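Local coordinates for protein 5-ketofructose reductase (Gluconobacter sp., PDB 7COK) that reduces 5-ketofructose, probably to fructose with NADPH as hydride donor, and represents a novel class in the shikimate dehydrogenase family, at residues T118-P122 with A123-V127. Numbering follows the deposited sequence.
Sequences TVTSP and AGKRV
P122 and K125 close a type II beta turn at the end of the loop that joins helix 110-117 to strand 126-130, a central strand of the parallel, Rossmann-type sheet. The backbone bond of the turn runs from K125 N to P122 O at 3.1 Å. G124 takes the third position, where its positive phi (80°) suits a glycine. A weak hydrogen bond from A123 N to S121 OG, 3.3 Å, precedes it, with OG swung opposite its own backbone N (chi1 -179°).

Hydrophobic packing comes from P122, which is buried against L113 and L116 of helix 110-117 and L143 of helix 134-145 and so joins the loop to both helices, while V127, one step into the strand, also meets L143.

The remaining polar contacts belong to the K125 ammonium. K125 bends at three successive torsions and doubles back over the loop, its CG passing 3.2 Å from S121 O. K125 NZ reaches T120 tip to tip and donates a hydrogen bond to its OG1 at 2.7 Å. A second hydrogen bond runs from K125 NZ to S121 O at 2.9 Å, with NZ lying in the carbonyl plane.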
ATOM      1  N   THR A 118     -19.301 -23.604 -13.885  1.00 18.16           N
ATOM      2  CA  THR A 118     -19.362 -23.350 -15.341  1.00 19.78           C
ATOM      3  C   THR A 118     -19.716 -24.596 -16.146  1.00 19.88           C
ATOM      4  O   THR A 118     -20.098 -24.485 -17.323  1.00 20.35           O
ATOM      5  CB  THR A 118     -18.065 -22.734 -15.936  1.00 19.71           C
ATOM      6  OG1 THR A 118     -16.992 -23.662 -15.832  1.00 21.27           O
ATOM      7  CG2 THR A 118     -17.684 -21.432 -15.234  1.00 19.97           C
ATOM      8  N   VAL A 119     -19.549 -25.778 -15.559  1.00 19.48           N
ATOM      9  CA  VAL A 119     -19.802 -27.018 -16.315  1.00 20.42           C
ATOM     10  C   VAL A 119     -20.936 -27.878 -15.759  1.00 21.44           C
ATOM     11  O   VAL A 119     -21.603 -28.578 -16.522  1.00 22.96           O
ATOM     12  CB  VAL A 119     -18.513 -27.845 -16.567  1.00 21.23           C
ATOM     13  CG1 VAL A 119     -17.523 -27.041 -17.410  1.00 21.20           C
ATOM     14  CG2 VAL A 119     -17.861 -28.304 -15.270  1.00 20.81           C
ATOM     15  N   THR A 120     -21.123 -27.847 -14.442  1.00 21.10           N
ATOM     16  CA  THR A 120     -22.143 -28.660 -13.774  1.00 23.76           C
ATOM     17  C   THR A 120     -22.384 -28.175 -12.340  1.00 23.59           C
ATOM     18  O   THR A 120     -21.595 -27.376 -11.799  1.00 23.37           O
ATOM     19  CB  THR A 120     -21.791 -30.179 -13.831  1.00 25.97           C
ATOM     20  OG1 THR A 120     -22.795 -30.935 -13.150  1.00 28.34           O
ATOM     21  CG2 THR A 120     -20.407 -30.478 -13.238  1.00 26.98           C
ATOM     22  N   SER A 121     -23.473 -28.638 -11.731  1.00 21.51           N
ATOM     23  CA  SER A 121     -23.741 -28.335 -10.325  1.00 21.40           C
ATOM     24  C   SER A 121     -23.087 -29.376  -9.427  1.00 21.31           C
ATOM     25  O   SER A 121     -23.071 -30.555  -9.768  1.00 22.63           O
ATOM     26  CB  SER A 121     -25.245 -28.284 -10.048  1.00 22.94           C
ATOM     27  OG  SER A 121     -25.494 -27.957  -8.683  1.00 24.66           O
ATOM     28  N   PRO A 122     -22.562 -28.942  -8.268  1.00 20.89           N
ATOM     29  CA  PRO A 122     -22.009 -29.885  -7.296  1.00 19.97           C
ATOM     30  C   PRO A 122     -23.065 -30.680  -6.531  1.00 18.93           C
ATOM     31  O   PRO A 122     -22.734 -31.714  -5.953  1.00 18.89           O
ATOM     32  CB  PRO A 122     -21.262 -28.975  -6.316  1.00 20.28           C
ATOM     33  CG  PRO A 122     -21.921 -27.647  -6.447  1.00 21.54           C
ATOM     34  CD  PRO A 122     -22.254 -27.543  -7.900  1.00 21.19           C
ATOM     35  N   ALA A 123     -24.313 -30.204  -6.526  1.00 18.41           N
ATOM     36  CA  ALA A 123     -25.329 -30.766  -5.637  1.00 17.75           C
ATOM     37  C   ALA A 123     -25.650 -32.203  -6.058  1.00 17.58           C
ATOM     38  O   ALA A 123     -25.892 -32.464  -7.234  1.00 18.62           O
ATOM     39  CB  ALA A 123     -26.582 -29.900  -5.629  1.00 17.90           C
ATOM     40  N   GLY A 124     -25.575 -33.127  -5.096  1.00 17.54           N
ATOM     41  CA  GLY A 124     -25.883 -34.535  -5.346  1.00 16.80           C
ATOM     42  C   GLY A 124     -24.772 -35.338  -5.998  1.00 17.85           C
ATOM     43  O   GLY A 124     -24.952 -36.510  -6.256  1.00 18.32           O
ATOM     44  N   LYS A 125     -23.631 -34.707  -6.262  1.00 17.12           N
ATOM     45  CA  LYS A 125     -22.530 -35.354  -6.966  1.00 16.81           C
ATOM     46  C   LYS A 125     -21.643 -36.193  -6.063  1.00 16.33           C
ATOM     47  O   LYS A 125     -21.546 -35.945  -4.855  1.00 14.82           O
ATOM     48  CB  LYS A 125     -21.666 -34.313  -7.710  1.00 18.02           C
ATOM     49  CG  LYS A 125     -22.362 -33.521  -8.816  1.00 20.43           C
ATOM     50  CD  LYS A 125     -22.956 -34.443  -9.870  1.00 22.17           C
ATOM     51  CE  LYS A 125     -22.816 -33.875 -11.266  1.00 23.59           C
ATOM     52  NZ  LYS A 125     -23.780 -32.772 -11.451  1.00 25.47           N
ATOM     53  N   ARG A 126     -21.025 -37.201  -6.675  1.00 15.36           N
ATOM     54  CA  ARG A 126     -20.028 -38.034  -6.017  1.00 15.43           C
ATOM     55  C   ARG A 126     -18.648 -37.633  -6.511  1.00 14.91           C
ATOM     56  O   ARG A 126     -18.359 -37.625  -7.719  1.00 14.67           O
ATOM     57  CB  ARG A 126     -20.312 -39.508  -6.261  1.00 17.19           C
ATOM     58  CG  ARG A 126     -21.718 -39.872  -5.826  1.00 18.45           C
ATOM     59  CD  ARG A 126     -22.022 -41.344  -6.007  1.00 19.01           C
ATOM     60  NE  ARG A 126     -21.188 -42.211  -5.167  1.00 20.35           N
ATOM     61  CZ  ARG A 126     -21.450 -42.564  -3.908  1.00 20.62           C
ATOM     62  NH1 ARG A 126     -20.600 -43.366  -3.276  1.00 21.96           N
ATOM     63  NH2 ARG A 126     -22.535 -42.123  -3.280  1.00 22.52           N
ATOM     64  N   VAL A 127     -17.798 -37.269  -5.553  1.00 14.14           N
ATOM     65  CA  VAL A 127     -16.536 -36.586  -5.815  1.00 13.68           C
ATOM     66  C   VAL A 127     -15.349 -37.363  -5.242  1.00 13.23           C
ATOM     67  O   VAL A 127     -15.438 -37.899  -4.130  1.00 13.66           O
ATOM     68  CB  VAL A 127     -16.510 -35.193  -5.150  1.00 13.52           C
ATOM     69  CG1 VAL A 127     -15.236 -34.432  -5.504  1.00 14.19           C
ATOM     70  CG2 VAL A 127     -17.731 -34.350  -5.524  1.00 13.80           C
TER